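4-phosphoerythronate dehydrogenase (Lactobacillus jensenii, PDB 4PRL) probably catalyses the NAD-dependent oxidation of the 2-hydroxy group of 4-phosphoerythronate, as a member of the D-isomer specific 2-hydroxyacid dehydrogenase family. Local coordinates at residues Asn146-Leu151 against Lys171-Asp176; Gly150-Gly155 against Ala190-Val195; Asp200-His205 against Ala228-Ala233. All coordinates share one frame; numbering follows the deposited sequence.

Interaction 1 of 3, residues Asn146-Leu151 against Lys171-Asp176; sequences NKTIGL and KVLAYD. With NAD (nicotinamide-adenine-dinucleotide), chain C.
Tyr175, joined to Leu151 through its backbone N, turns an edge of its ring to the adenine of NAD: CE2 of Tyr175 lies 3.7 Å from C2A of NAD, and C2A sits near the plane of the tyrosine ring. CG anti to the backbone N (chi1 172°) leads the ring away from residues 146-151, while its CB stays beside Leu151 O. The next flat group, the carboxylate of Asp176, meets the adenosine ribose. O3B of NAD gives a weak hydrogen bond to OD2 of Asp176 (3.3 Å); the placement of OD1 near O2B is less sure.

Strands 148-151 and 171-175 run parallel, their axes 4.5 Å apart and inclined by 18°. Ile149 and Leu151 each use both N and O, giving to one carbonyl and receiving from the next amide; the bond from Leu173 N to Ile149 O, at 2.6 Å, is nearly straight, that from Leu151 N to Leu173 O more bent. With helix 155-167 as the crossover, this is the first beta-alpha-beta unit of a Rossmann fold, and an acid just past its second strand, facing the adenosine ribose, is characteristic of NAD-binding members.

Side chains alternate between the faces of the sheet. Under Ala162 and Phe165 of the crossover helix, Val172 spreads its two methyls, CG2 to Ile149 CG1 (3.9 Å) and CG1 to Leu151 CD1 (4.0 Å), and Leu151 CB adjoins Ala174 CB (4.0 Å). On the other face Thr148 lays CG2 across Leu173 CG (4.0 Å), while its OG1 lies alongside the aliphatic part of Lys171.

Interaction 2 of 3, residues Gly150-Gly155 against Ala190-Val195; sequences GLIGVG and ADFDTV. With NAD (nicotinamide-adenine-dinucleotide), chain C.
Ile152 sets CG1 anti to its carbonyl carbon (chi1 -56°) and bends again at chi2 (-52°), which brings CD1 against both Val195 and the Phe192 ring, with CG2 at the edge of that ring; the phenylalanine, with CG opposite its own backbone N (chi1 -177°), swings its ring in to meet them. This is where the first strand of a Rossmann fold gives way to a glycine-rich turn, Gly153 and Gly155 matching the GxGxxG pattern, and where helix 192-198 packs on the face of the sheet bearing Ile152. The meeting is wholly apolar. CG2 of Ile152 approaches the Phe192 ring edge-on and in its plane, 3.9 Å from CE1, while CD1 touches CG1 of Val195 at 3.6 Å. CG2 also lies 4.0 Å from C2A of the NAD adenine, so one methyl serves both helix and cofactor. With an alanine here, the Phe192 edge and Val195 CG1 would probably lose their apolar partners, opening a gap beside the adenine. A CB on Gly153 would run into O4B of NAD. Farther back along the strand, Val195 CG1 rests 3.6 Å from CA of Gly150, so close that a CB on that glycine would collide with it.

Interaction 3 of 3, residues Asp200-His205 against Ala228-Ala233; sequences DIISLH and AILINA. With NAD (nicotinamide-adenine-dinucleotide), chain C.
Leu204 reaches across to Asn232 and Leu230 on one face of the sheet. Its CB passes 3.9 Å from OD1 of Asn232; CG then lies over the backbone, 3.7 Å from Ile231 O, with CD1 of Leu230 just beyond; and CD1 of Leu204 ends against the asparagine amide, 3.6 Å from CG of Asn232. OD1 of Asn232 accepts from Ala234 N and ND2 gives to Arg235 O, which holds the amide in place against the leucine. On the same face Ile202 CG2 adjoins Leu230 CD1 (3.9 Å).

Strands 201-204 and 229-232, parallel with axes inclined by 17°, form the beta-alpha-beta unit closed by helix 218-223, in the half of the Rossmann sheet that carries the nicotinamide end of NAD. Straight backbone bonds join them, Ile231 N to Ile202 O at 2.6 Å among them. The opposite face bears Ile201 and Ile229, lying alongside each other, and Ser203 next to Ile231, with Ala110 of helix 103-118 against both of the latter.

Ser203 OG, anti to its backbone N (chi1 -162°), comes over CG2 of Ile231 and is gripped twice. It accepts from His205 NE2 at 2.8 Å, the oxygen standing 35° out of the imidazole plane, and donates to a water. That water gives to Leu204 O and Ile231 O and accepts from Ala233 N (2.7 Å), stitching the strand ends together. The His205 ring sets its edge to C5D of NAD, while Ala233 O takes a weak hydrogen bond from the carboxamide N7N of NAD (3.3 Å).

Strand 148-152 carries both interaction 1 and interaction 2, which share Gly150 and Leu151, while interaction 3 lies on the next two strands of the same parallel sheet. Contact between the strands is direct: Thr148 O and Asp200 N, 2.8 Å apart, probably form a hydrogen bond. Interaction 3 is wholly buried and interaction 2 nearly so; interaction 1, closer to the sheet's edge, is partly open, with Lys171 exposed. Their chemistry follows their place. Interactions 1 and 3 combine backbone hydrogen bonds with apolar packing on the sheet faces, whereas interaction 2, strand against helix, is apolar packing alone. All reach NAD, interaction 1 at the adenosine, interaction 2 from the adenine to the pyrophosphate, and interaction 3 on to the nicotinamide.

Interaction 1 of 3, residues Asn146-Leu151 against Lys171-Asp176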
loop_
_atom_site.group_PDB
_atom_site.type_symbol
_atom_site.label_atom_id
_atom_site.label_comp_id
_atom_site.label_asym_id
_atom_site.label_seq_id
_atom_site.Cartn_x
_atom_site.Cartn_y
_atom_site.Cartn_z
ATOM N N ASN A 146 8.822 -2.728 -11.954
ATOM C CA ASN A 146 9.195 -3.670 -13.040
ATOM C C ASN A 146 10.132 -4.796 -12.635
ATOM O O ASN A 146 10.460 -5.637 -13.456
ATOM C CB ASN A 146 9.830 -2.942 -14.204
ATOM C CG ASN A 146 8.906 -1.949 -14.807
ATOM O OD1 ASN A 146 9.250 -0.781 -15.008
ATOM N ND2 ASN A 146 7.701 -2.384 -15.055
ATOM N N LYS A 147 10.540 -4.829 -11.372
ATOM C CA LYS A 147 11.475 -5.832 -10.889
ATOM C C LYS A 147 10.764 -6.977 -10.189
ATOM O O LYS A 147 9.632 -6.818 -9.692
ATOM C CB LYS A 147 12.461 -5.187 -9.930
ATOM C CG LYS A 147 13.290 -4.105 -10.595
ATOM C CD LYS A 147 14.740 -4.174 -10.137
ATOM C CE LYS A 147 15.731 -3.655 -11.170
ATOM N NZ LYS A 147 15.857 -4.567 -12.339
ATOM N N THR A 148 11.432 -8.127 -10.158
ATOM C CA THR A 148 11.006 -9.237 -9.323
ATOM C C THR A 148 11.947 -9.388 -8.124
ATOM O O THR A 148 13.174 -9.339 -8.250
ATOM C CB THR A 148 10.969 -10.533 -10.125
ATOM O OG1 THR A 148 9.979 -10.417 -11.143
ATOM C CG2 THR A 148 10.611 -11.711 -9.254
ATOM N N ILE A 149 11.353 -9.557 -6.949
ATOM C CA ILE A 149 12.100 -9.740 -5.709
ATOM C C ILE A 149 12.014 -11.202 -5.367
ATOM O O ILE A 149 10.947 -11.826 -5.499
ATOM C CB ILE A 149 11.488 -8.980 -4.526
ATOM C CG1 ILE A 149 11.065 -7.552 -4.916
ATOM C CG2 ILE A 149 12.461 -8.948 -3.374
ATOM C CD1 ILE A 149 12.185 -6.614 -5.326
ATOM N N GLY A 150 13.133 -11.744 -4.916
ATOM C CA GLY A 150 13.198 -13.135 -4.496
ATOM C C GLY A 150 13.734 -13.186 -3.094
ATOM O O GLY A 150 14.800 -12.637 -2.808
ATOM N N LEU A 151 12.981 -13.819 -2.217
ATOM C CA LEU A 151 13.364 -13.920 -0.827
ATOM C C LEU A 151 13.678 -15.370 -0.517
ATOM O O LEU A 151 12.884 -16.239 -0.802
ATOM C CB LEU A 151 12.236 -13.415 0.099
ATOM C CG LEU A 151 11.618 -12.051 -0.207
ATOM C CD1 LEU A 151 10.507 -11.747 0.785
ATOM C CD2 LEU A 151 12.666 -10.956 -0.184
ATOM N N LYS A 171 6.854 -7.556 -8.105
ATOM C CA LYS A 171 6.462 -8.948 -7.894
ATOM C C LYS A 171 7.393 -9.523 -6.830
ATOM O O LYS A 171 8.605 -9.452 -6.979
ATOM C CB LYS A 171 6.609 -9.758 -9.189
ATOM C CG LYS A 171 6.133 -11.205 -9.101
ATOM C CD LYS A 171 6.180 -11.950 -10.436
ATOM C CE LYS A 171 5.205 -11.373 -11.467
ATOM N NZ LYS A 171 5.114 -12.162 -12.735
ATOM N N VAL A 172 6.858 -10.077 -5.761
ATOM C CA VAL A 172 7.713 -10.669 -4.763
ATOM C C VAL A 172 7.536 -12.177 -4.755
ATOM O O VAL A 172 6.431 -12.658 -4.638
ATOM C CB VAL A 172 7.406 -10.091 -3.387
ATOM C CG1 VAL A 172 8.315 -10.695 -2.336
ATOM C CG2 VAL A 172 7.605 -8.591 -3.433
ATOM N N LEU A 173 8.629 -12.916 -4.924
ATOM C CA LEU A 173 8.602 -14.370 -4.805
ATOM C C LEU A 173 9.385 -14.733 -3.562
ATOM O O LEU A 173 10.340 -14.047 -3.217
ATOM C CB LEU A 173 9.239 -15.046 -6.026
ATOM C CG LEU A 173 8.684 -14.758 -7.439
ATOM C CD1 LEU A 173 9.441 -15.576 -8.481
ATOM C CD2 LEU A 173 7.181 -15.015 -7.530
ATOM N N ALA A 174 8.993 -15.808 -2.897
ATOM C CA ALA A 174 9.703 -16.245 -1.701
ATOM C C ALA A 174 9.798 -17.763 -1.620
ATOM O O ALA A 174 8.834 -18.474 -1.947
ATOM C CB ALA A 174 9.020 -15.708 -0.446
ATOM N N TYR A 175 10.966 -18.244 -1.198
ATOM C CA TYR A 175 11.144 -19.629 -0.864
ATOM C C TYR A 175 11.201 -19.730 0.636
ATOM O O TYR A 175 11.882 -18.960 1.297
ATOM C CB TYR A 175 12.418 -20.248 -1.480
ATOM C CG TYR A 175 12.681 -21.661 -0.949
ATOM C CD1 TYR A 175 11.900 -22.749 -1.372
ATOM C CD2 TYR A 175 13.669 -21.902 0.003
ATOM C CE1 TYR A 175 12.115 -24.024 -0.880
ATOM C CE2 TYR A 175 13.888 -23.177 0.499
ATOM C CZ TYR A 175 13.110 -24.234 0.061
ATOM O OH TYR A 175 13.317 -25.505 0.566
ATOM N N ASP A 176 10.455 -20.693 1.174
ATOM C CA ASP A 176 10.478 -21.019 2.599
ATOM C C ASP A 176 10.120 -22.492 2.797
ATOM O O ASP A 176 9.483 -23.095 1.933
ATOM C CB ASP A 176 9.506 -20.128 3.371
ATOM C CG ASP A 176 9.935 -19.906 4.808
ATOM O OD1 ASP A 176 11.154 -19.923 5.075
ATOM O OD2 ASP A 176 9.051 -19.714 5.670
HETATM P PA NAD C . 13.138 -15.977 11.552
HETATM O O1A NAD C . 13.974 -16.808 12.481
HETATM O O2A NAD C . 11.958 -15.219 12.084
HETATM O O5B NAD C . 12.658 -16.895 10.330
HETATM C C5B NAD C . 13.518 -17.109 9.208
HETATM C C4B NAD C . 12.818 -17.898 8.108
HETATM O O4B NAD C . 13.766 -18.642 7.348
HETATM C C3B NAD C . 11.869 -18.907 8.705
HETATM O O3B NAD C . 10.537 -18.580 8.360
HETATM C C2B NAD C . 12.193 -20.214 8.049
HETATM O O2B NAD C . 10.983 -20.705 7.503
HETATM C C1B NAD C . 13.160 -19.860 6.938
HETATM N N9A NAD C . 14.076 -21.007 6.670
HETATM C C8A NAD C . 14.391 -21.969 7.549
HETATM N N7A NAD C . 15.209 -22.892 7.000
HETATM C C5A NAD C . 15.421 -22.539 5.734
HETATM C C6A NAD C . 16.188 -23.078 4.602
HETATM N N6A NAD C . 16.907 -24.212 4.716
HETATM N N1A NAD C . 16.156 -22.410 3.443
HETATM C C2A NAD C . 15.448 -21.291 3.311
HETATM N N3A NAD C . 14.728 -20.752 4.294
HETATM C C4A NAD C . 14.670 -21.309 5.515
HETATM O O3 NAD C . 14.151 -14.989 10.794
HETATM P PN NAD C . 13.675 -13.591 10.166
HETATM O O1N NAD C . 13.231 -13.797 8.745
HETATM O O2N NAD C . 12.780 -12.936 11.185
HETATM O O5D NAD C . 15.078 -12.828 10.113
HETATM C C5D NAD C . 15.771 -12.651 8.881
HETATM C C4D NAD C . 17.270 -12.681 9.139
HETATM O O4D NAD C . 17.738 -11.429 9.651
HETATM C C3D NAD C . 17.625 -13.733 10.180
HETATM O O3D NAD C . 18.621 -14.615 9.673
HETATM C C2D NAD C . 18.243 -12.963 11.311
HETATM O O2D NAD C . 19.318 -13.706 11.876
HETATM C C1D NAD C . 18.760 -11.726 10.603
HETATM N N1N NAD C . 19.130 -10.611 11.486
HETATM C C2N NAD C . 19.825 -9.611 10.960
HETATM C C3N NAD C . 20.230 -8.531 11.725
HETATM C C7N NAD C . 21.002 -7.406 11.117
HETATM O O7N NAD C . 21.008 -6.336 11.682
HETATM N N7N NAD C . 21.660 -7.604 9.987
HETATM C C4N NAD C . 19.910 -8.483 13.066
HETATM C C5N NAD C . 19.192 -9.535 13.594
HETATM C C6N NAD C . 18.821 -10.591 12.781
#

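Interaction 2 of 3, residues Gly150-Gly155 against Ala190-Val195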
loop_
_atom_site.group_PDB
_atom_site.type_symbol
_atom_site.label_atom_id
_atom_site.label_comp_id
_atom_site.label_asym_id
_atom_site.label_seq_id
_atom_site.Cartn_x
_atom_site.Cartn_y
_atom_site.Cartn_z
ATOM N N GLY A 150 13.133 -11.744 -4.916
ATOM C CA GLY A 150 13.198 -13.135 -4.496
ATOM C C GLY A 150 13.734 -13.186 -3.094
ATOM O O GLY A 150 14.800 -12.637 -2.808
ATOM N N LEU A 151 12.981 -13.819 -2.217
ATOM C CA LEU A 151 13.364 -13.920 -0.827
ATOM C C LEU A 151 13.678 -15.370 -0.517
ATOM O O LEU A 151 12.884 -16.239 -0.802
ATOM C CB LEU A 151 12.236 -13.415 0.099
ATOM C CG LEU A 151 11.618 -12.051 -0.207
ATOM C CD1 LEU A 151 10.507 -11.747 0.785
ATOM C CD2 LEU A 151 12.666 -10.956 -0.184
ATOM N N ILE A 152 14.847 -15.623 0.050
ATOM C CA ILE A 152 15.190 -16.939 0.557
ATOM C C ILE A 152 14.947 -16.927 2.050
ATOM O O ILE A 152 15.695 -16.313 2.818
ATOM C CB ILE A 152 16.657 -17.259 0.282
ATOM C CG1 ILE A 152 16.943 -17.126 -1.219
ATOM C CG2 ILE A 152 17.000 -18.638 0.807
ATOM C CD1 ILE A 152 15.974 -17.904 -2.072
ATOM N N GLY A 153 13.843 -17.534 2.441
ATOM C CA GLY A 153 13.363 -17.473 3.798
ATOM C C GLY A 153 12.453 -16.276 3.891
ATOM O O GLY A 153 12.623 -15.317 3.166
ATOM N N VAL A 154 11.503 -16.305 4.804
ATOM C CA VAL A 154 10.661 -15.153 5.021
ATOM C C VAL A 154 10.829 -14.667 6.440
ATOM O O VAL A 154 11.692 -13.858 6.722
ATOM C CB VAL A 154 9.196 -15.487 4.753
ATOM C CG1 VAL A 154 8.335 -14.261 4.905
ATOM C CG2 VAL A 154 9.045 -16.065 3.367
ATOM N N GLY A 155 10.016 -15.185 7.339
ATOM C CA GLY A 155 10.124 -14.824 8.730
ATOM C C GLY A 155 9.518 -13.472 8.969
ATOM O O GLY A 155 8.844 -12.948 8.111
ATOM N N ALA A 190 7.543 -20.017 -4.156
ATOM C CA ALA A 190 8.151 -20.704 -5.279
ATOM C C ALA A 190 9.281 -21.583 -4.803
ATOM O O ALA A 190 9.674 -21.534 -3.639
ATOM C CB ALA A 190 8.676 -19.703 -6.291
ATOM N N ASP A 191 9.807 -22.393 -5.717
ATOM C CA ASP A 191 10.980 -23.205 -5.408
ATOM C C ASP A 191 12.216 -22.342 -5.305
ATOM O O ASP A 191 12.357 -21.320 -5.982
ATOM C CB ASP A 191 11.271 -24.234 -6.502
ATOM C CG ASP A 191 10.189 -25.215 -6.681
ATOM O OD1 ASP A 191 9.704 -25.757 -5.694
ATOM O OD2 ASP A 191 9.840 -25.471 -7.822
ATOM N N PHE A 192 13.145 -22.833 -4.508
ATOM C CA PHE A 192 14.429 -22.219 -4.335
ATOM C C PHE A 192 15.036 -21.865 -5.668
ATOM O O PHE A 192 15.440 -20.740 -5.894
ATOM C CB PHE A 192 15.334 -23.175 -3.573
ATOM C CG PHE A 192 16.687 -22.617 -3.278
ATOM C CD1 PHE A 192 16.874 -21.745 -2.214
ATOM C CD2 PHE A 192 17.777 -22.958 -4.059
ATOM C CE1 PHE A 192 18.127 -21.223 -1.939
ATOM C CE2 PHE A 192 19.028 -22.435 -3.789
ATOM C CZ PHE A 192 19.205 -21.571 -2.726
ATOM N N ASP A 193 15.088 -22.816 -6.577
ATOM C CA ASP A 193 15.791 -22.555 -7.836
ATOM C C ASP A 193 15.055 -21.514 -8.699
ATOM O O ASP A 193 15.689 -20.627 -9.253
ATOM C CB ASP A 193 16.137 -23.849 -8.595
ATOM C CG ASP A 193 14.918 -24.689 -8.933
ATOM O OD1 ASP A 193 13.847 -24.449 -8.328
ATOM O OD2 ASP A 193 15.036 -25.600 -9.802
ATOM N N THR A 194 13.726 -21.565 -8.759
ATOM C CA THR A 194 13.002 -20.568 -9.561
ATOM C C THR A 194 13.171 -19.137 -8.976
ATOM O O THR A 194 13.299 -18.151 -9.711
ATOM C CB THR A 194 11.511 -20.943 -9.886
ATOM O OG1 THR A 194 10.659 -19.815 -9.657
ATOM C CG2 THR A 194 10.992 -22.092 -9.081
ATOM N N VAL A 195 13.220 -19.029 -7.657
ATOM C CA VAL A 195 13.525 -17.743 -7.037
ATOM C C VAL A 195 14.875 -17.172 -7.533
ATOM O O VAL A 195 14.941 -16.000 -7.925
ATOM C CB VAL A 195 13.516 -17.849 -5.493
ATOM C CG1 VAL A 195 14.126 -16.607 -4.855
ATOM C CG2 VAL A 195 12.102 -18.073 -4.972
HETATM P PA NAD C . 13.138 -15.977 11.552
HETATM O O1A NAD C . 13.974 -16.808 12.481
HETATM O O2A NAD C . 11.958 -15.219 12.084
HETATM O O5B NAD C . 12.658 -16.895 10.330
HETATM C C5B NAD C . 13.518 -17.109 9.208
HETATM C C4B NAD C . 12.818 -17.898 8.108
HETATM O O4B NAD C . 13.766 -18.642 7.348
HETATM C C3B NAD C . 11.869 -18.907 8.705
HETATM O O3B NAD C . 10.537 -18.580 8.360
HETATM C C2B NAD C . 12.193 -20.214 8.049
HETATM O O2B NAD C . 10.983 -20.705 7.503
HETATM C C1B NAD C . 13.160 -19.860 6.938
HETATM N N9A NAD C . 14.076 -21.007 6.670
HETATM C C8A NAD C . 14.391 -21.969 7.549
HETATM N N7A NAD C . 15.209 -22.892 7.000
HETATM C C5A NAD C . 15.421 -22.539 5.734
HETATM C C6A NAD C . 16.188 -23.078 4.602
HETATM N N6A NAD C . 16.907 -24.212 4.716
HETATM N N1A NAD C . 16.156 -22.410 3.443
HETATM C C2A NAD C . 15.448 -21.291 3.311
HETATM N N3A NAD C . 14.728 -20.752 4.294
HETATM C C4A NAD C . 14.670 -21.309 5.515
HETATM O O3 NAD C . 14.151 -14.989 10.794
HETATM P PN NAD C . 13.675 -13.591 10.166
HETATM O O1N NAD C . 13.231 -13.797 8.745
HETATM O O2N NAD C . 12.780 -12.936 11.185
HETATM O O5D NAD C . 15.078 -12.828 10.113
HETATM C C5D NAD C . 15.771 -12.651 8.881
HETATM C C4D NAD C . 17.270 -12.681 9.139
HETATM O O4D NAD C . 17.738 -11.429 9.651
HETATM C C3D NAD C . 17.625 -13.733 10.180
HETATM O O3D NAD C . 18.621 -14.615 9.673
HETATM C C2D NAD C . 18.243 -12.963 11.311
HETATM O O2D NAD C . 19.318 -13.706 11.876
HETATM C C1D NAD C . 18.760 -11.726 10.603
HETATM N N1N NAD C . 19.130 -10.611 11.486
HETATM C C2N NAD C . 19.825 -9.611 10.960
HETATM C C3N NAD C . 20.230 -8.531 11.725
HETATM C C7N NAD C . 21.002 -7.406 11.117
HETATM O O7N NAD C . 21.008 -6.336 11.682
HETATM N N7N NAD C . 21.660 -7.604 9.987
HETATM C C4N NAD C . 19.910 -8.483 13.066
HETATM C C5N NAD C . 19.192 -9.535 13.594
HETATM C C6N NAD C . 18.821 -10.591 12.781
#

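Interaction 3 of 3, residues Asp200-His205 against Ala228-Ala233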
loop_
_atom_site.group_PDB
_atom_site.type_symbol
_atom_site.label_atom_id
_atom_site.label_comp_id
_atom_site.label_asym_id
_atom_site.label_seq_id
_atom_site.Cartn_x
_atom_site.Cartn_y
_atom_site.Cartn_z
ATOM N N ASP A 200 15.280 -10.327 -9.771
ATOM C CA ASP A 200 16.208 -9.268 -10.058
ATOM C C ASP A 200 16.917 -8.859 -8.773
ATOM O O ASP A 200 18.129 -8.624 -8.777
ATOM C CB ASP A 200 15.470 -8.091 -10.658
ATOM C CG ASP A 200 14.787 -8.448 -11.962
ATOM O OD1 ASP A 200 15.486 -8.922 -12.876
ATOM O OD2 ASP A 200 13.561 -8.249 -12.076
ATOM N N ILE A 201 16.168 -8.767 -7.675
ATOM C CA ILE A 201 16.740 -8.481 -6.357
ATOM C C ILE A 201 16.521 -9.678 -5.448
ATOM O O ILE A 201 15.407 -10.181 -5.319
ATOM C CB ILE A 201 16.060 -7.269 -5.715
ATOM C CG1 ILE A 201 16.505 -5.962 -6.381
ATOM C CG2 ILE A 201 16.389 -7.206 -4.241
ATOM C CD1 ILE A 201 15.439 -4.892 -6.410
ATOM N N ILE A 202 17.583 -10.138 -4.806
ATOM C CA ILE A 202 17.489 -11.301 -3.935
ATOM C C ILE A 202 17.894 -10.920 -2.532
ATOM O O ILE A 202 19.019 -10.428 -2.313
ATOM C CB ILE A 202 18.423 -12.423 -4.396
ATOM C CG1 ILE A 202 17.887 -13.087 -5.669
ATOM C CG2 ILE A 202 18.575 -13.473 -3.303
ATOM C CD1 ILE A 202 18.983 -13.673 -6.532
ATOM N N SER A 203 17.000 -11.181 -1.580
ATOM C CA SER A 203 17.288 -10.880 -0.199
ATOM C C SER A 203 17.111 -12.111 0.683
ATOM O O SER A 203 16.057 -12.750 0.648
ATOM C CB SER A 203 16.405 -9.734 0.280
ATOM O OG SER A 203 16.921 -9.152 1.455
ATOM N N LEU A 204 18.150 -12.389 1.489
ATOM C CA LEU A 204 18.262 -13.570 2.348
ATOM C C LEU A 204 17.690 -13.332 3.730
ATOM O O LEU A 204 17.999 -12.324 4.363
ATOM C CB LEU A 204 19.718 -13.907 2.539
ATOM C CG LEU A 204 20.586 -14.023 1.297
ATOM C CD1 LEU A 204 21.984 -14.428 1.734
ATOM C CD2 LEU A 204 20.041 -15.038 0.313
ATOM N N HIS A 205 16.886 -14.277 4.207
ATOM C CA HIS A 205 16.227 -14.151 5.503
ATOM C C HIS A 205 16.080 -15.529 6.194
ATOM O O HIS A 205 15.065 -15.854 6.855
ATOM C CB HIS A 205 14.894 -13.410 5.319
ATOM C CG HIS A 205 15.072 -12.039 4.751
ATOM N ND1 HIS A 205 15.515 -10.980 5.506
ATOM C CD2 HIS A 205 14.967 -11.578 3.484
ATOM C CE1 HIS A 205 15.646 -9.915 4.736
ATOM N NE2 HIS A 205 15.316 -10.252 3.505
ATOM N N ALA A 228 21.430 -9.124 -11.486
ATOM C CA ALA A 228 20.849 -9.319 -10.165
ATOM C C ALA A 228 21.574 -8.582 -9.075
ATOM O O ALA A 228 22.774 -8.396 -9.142
ATOM C CB ALA A 228 20.859 -10.795 -9.809
ATOM N N ILE A 229 20.815 -8.194 -8.051
ATOM C CA ILE A 229 21.339 -7.543 -6.848
ATOM C C ILE A 229 21.096 -8.502 -5.691
ATOM O O ILE A 229 19.977 -8.964 -5.498
ATOM C CB ILE A 229 20.625 -6.206 -6.568
ATOM C CG1 ILE A 229 20.715 -5.295 -7.797
ATOM C CG2 ILE A 229 21.215 -5.522 -5.336
ATOM C CD1 ILE A 229 19.895 -4.027 -7.709
ATOM N N LEU A 230 22.162 -8.830 -4.963
ATOM C CA LEU A 230 22.066 -9.729 -3.822
ATOM C C LEU A 230 22.174 -8.928 -2.527
ATOM O O LEU A 230 23.176 -8.245 -2.301
ATOM C CB LEU A 230 23.159 -10.802 -3.861
ATOM C CG LEU A 230 23.399 -11.517 -2.511
ATOM C CD1 LEU A 230 22.198 -12.384 -2.171
ATOM C CD2 LEU A 230 24.661 -12.359 -2.477
ATOM N N ILE A 231 21.147 -9.051 -1.683
ATOM C CA ILE A 231 21.100 -8.365 -0.408
ATOM C C ILE A 231 21.178 -9.367 0.727
ATOM O O ILE A 231 20.398 -10.316 0.764
ATOM C CB ILE A 231 19.784 -7.603 -0.223
ATOM C CG1 ILE A 231 19.602 -6.492 -1.274
ATOM C CG2 ILE A 231 19.730 -7.040 1.191
ATOM C CD1 ILE A 231 20.716 -5.450 -1.352
ATOM N N ASN A 232 22.105 -9.156 1.657
ATOM C CA ASN A 232 22.246 -10.037 2.819
ATOM C C ASN A 232 22.290 -9.211 4.058
ATOM O O ASN A 232 23.344 -8.689 4.452
ATOM C CB ASN A 232 23.515 -10.884 2.772
ATOM C CG ASN A 232 23.548 -11.931 3.879
ATOM O OD1 ASN A 232 22.534 -12.178 4.542
ATOM N ND2 ASN A 232 24.705 -12.562 4.079
ATOM N N ALA A 233 21.124 -9.066 4.660
ATOM C CA ALA A 233 21.030 -8.475 5.982
ATOM C C ALA A 233 20.609 -9.563 6.937
ATOM O O ALA A 233 19.860 -9.291 7.863
ATOM C CB ALA A 233 20.026 -7.328 6.000
HETATM P PA NAD C . 13.138 -15.977 11.552
HETATM O O1A NAD C . 13.974 -16.808 12.481
HETATM O O2A NAD C . 11.958 -15.219 12.084
HETATM O O5B NAD C . 12.658 -16.895 10.330
HETATM C C5B NAD C . 13.518 -17.109 9.208
HETATM C C4B NAD C . 12.818 -17.898 8.108
HETATM O O4B NAD C . 13.766 -18.642 7.348
HETATM C C3B NAD C . 11.869 -18.907 8.705
HETATM O O3B NAD C . 10.537 -18.580 8.360
HETATM C C2B NAD C . 12.193 -20.214 8.049
HETATM O O2B NAD C . 10.983 -20.705 7.503
HETATM C C1B NAD C . 13.160 -19.860 6.938
HETATM N N9A NAD C . 14.076 -21.007 6.670
HETATM C C8A NAD C . 14.391 -21.969 7.549
HETATM N N7A NAD C . 15.209 -22.892 7.000
HETATM C C5A NAD C . 15.421 -22.539 5.734
HETATM C C6A NAD C . 16.188 -23.078 4.602
HETATM N N6A NAD C . 16.907 -24.212 4.716
HETATM N N1A NAD C . 16.156 -22.410 3.443
HETATM C C2A NAD C . 15.448 -21.291 3.311
HETATM N N3A NAD C . 14.728 -20.752 4.294
HETATM C C4A NAD C . 14.670 -21.309 5.515
HETATM O O3 NAD C . 14.151 -14.989 10.794
HETATM P PN NAD C . 13.675 -13.591 10.166
HETATM O O1N NAD C . 13.231 -13.797 8.745
HETATM O O2N NAD C . 12.780 -12.936 11.185
HETATM O O5D NAD C . 15.078 -12.828 10.113
HETATM C C5D NAD C . 15.771 -12.651 8.881
HETATM C C4D NAD C . 17.270 -12.681 9.139
HETATM O O4D NAD C . 17.738 -11.429 9.651
HETATM C C3D NAD C . 17.625 -13.733 10.180
HETATM O O3D NAD C . 18.621 -14.615 9.673
HETATM C C2D NAD C . 18.243 -12.963 11.311
HETATM O O2D NAD C . 19.318 -13.706 11.876
HETATM C C1D NAD C . 18.760 -11.726 10.603
HETATM N N1N NAD C . 19.130 -10.611 11.486
HETATM C C2N NAD C . 19.825 -9.611 10.960
HETATM C C3N NAD C . 20.230 -8.531 11.725
HETATM C C7N NAD C . 21.002 -7.406 11.117
HETATM O O7N NAD C . 21.008 -6.336 11.682
HETATM N N7N NAD C . 21.660 -7.604 9.987
HETATM C C4N NAD C . 19.910 -8.483 13.066
HETATM C C5N NAD C . 19.192 -9.535 13.594
HETATM C C6N NAD C . 18.821 -10.591 12.781
HETATM O O HOH W 1 18.807 -9.870 3.532
#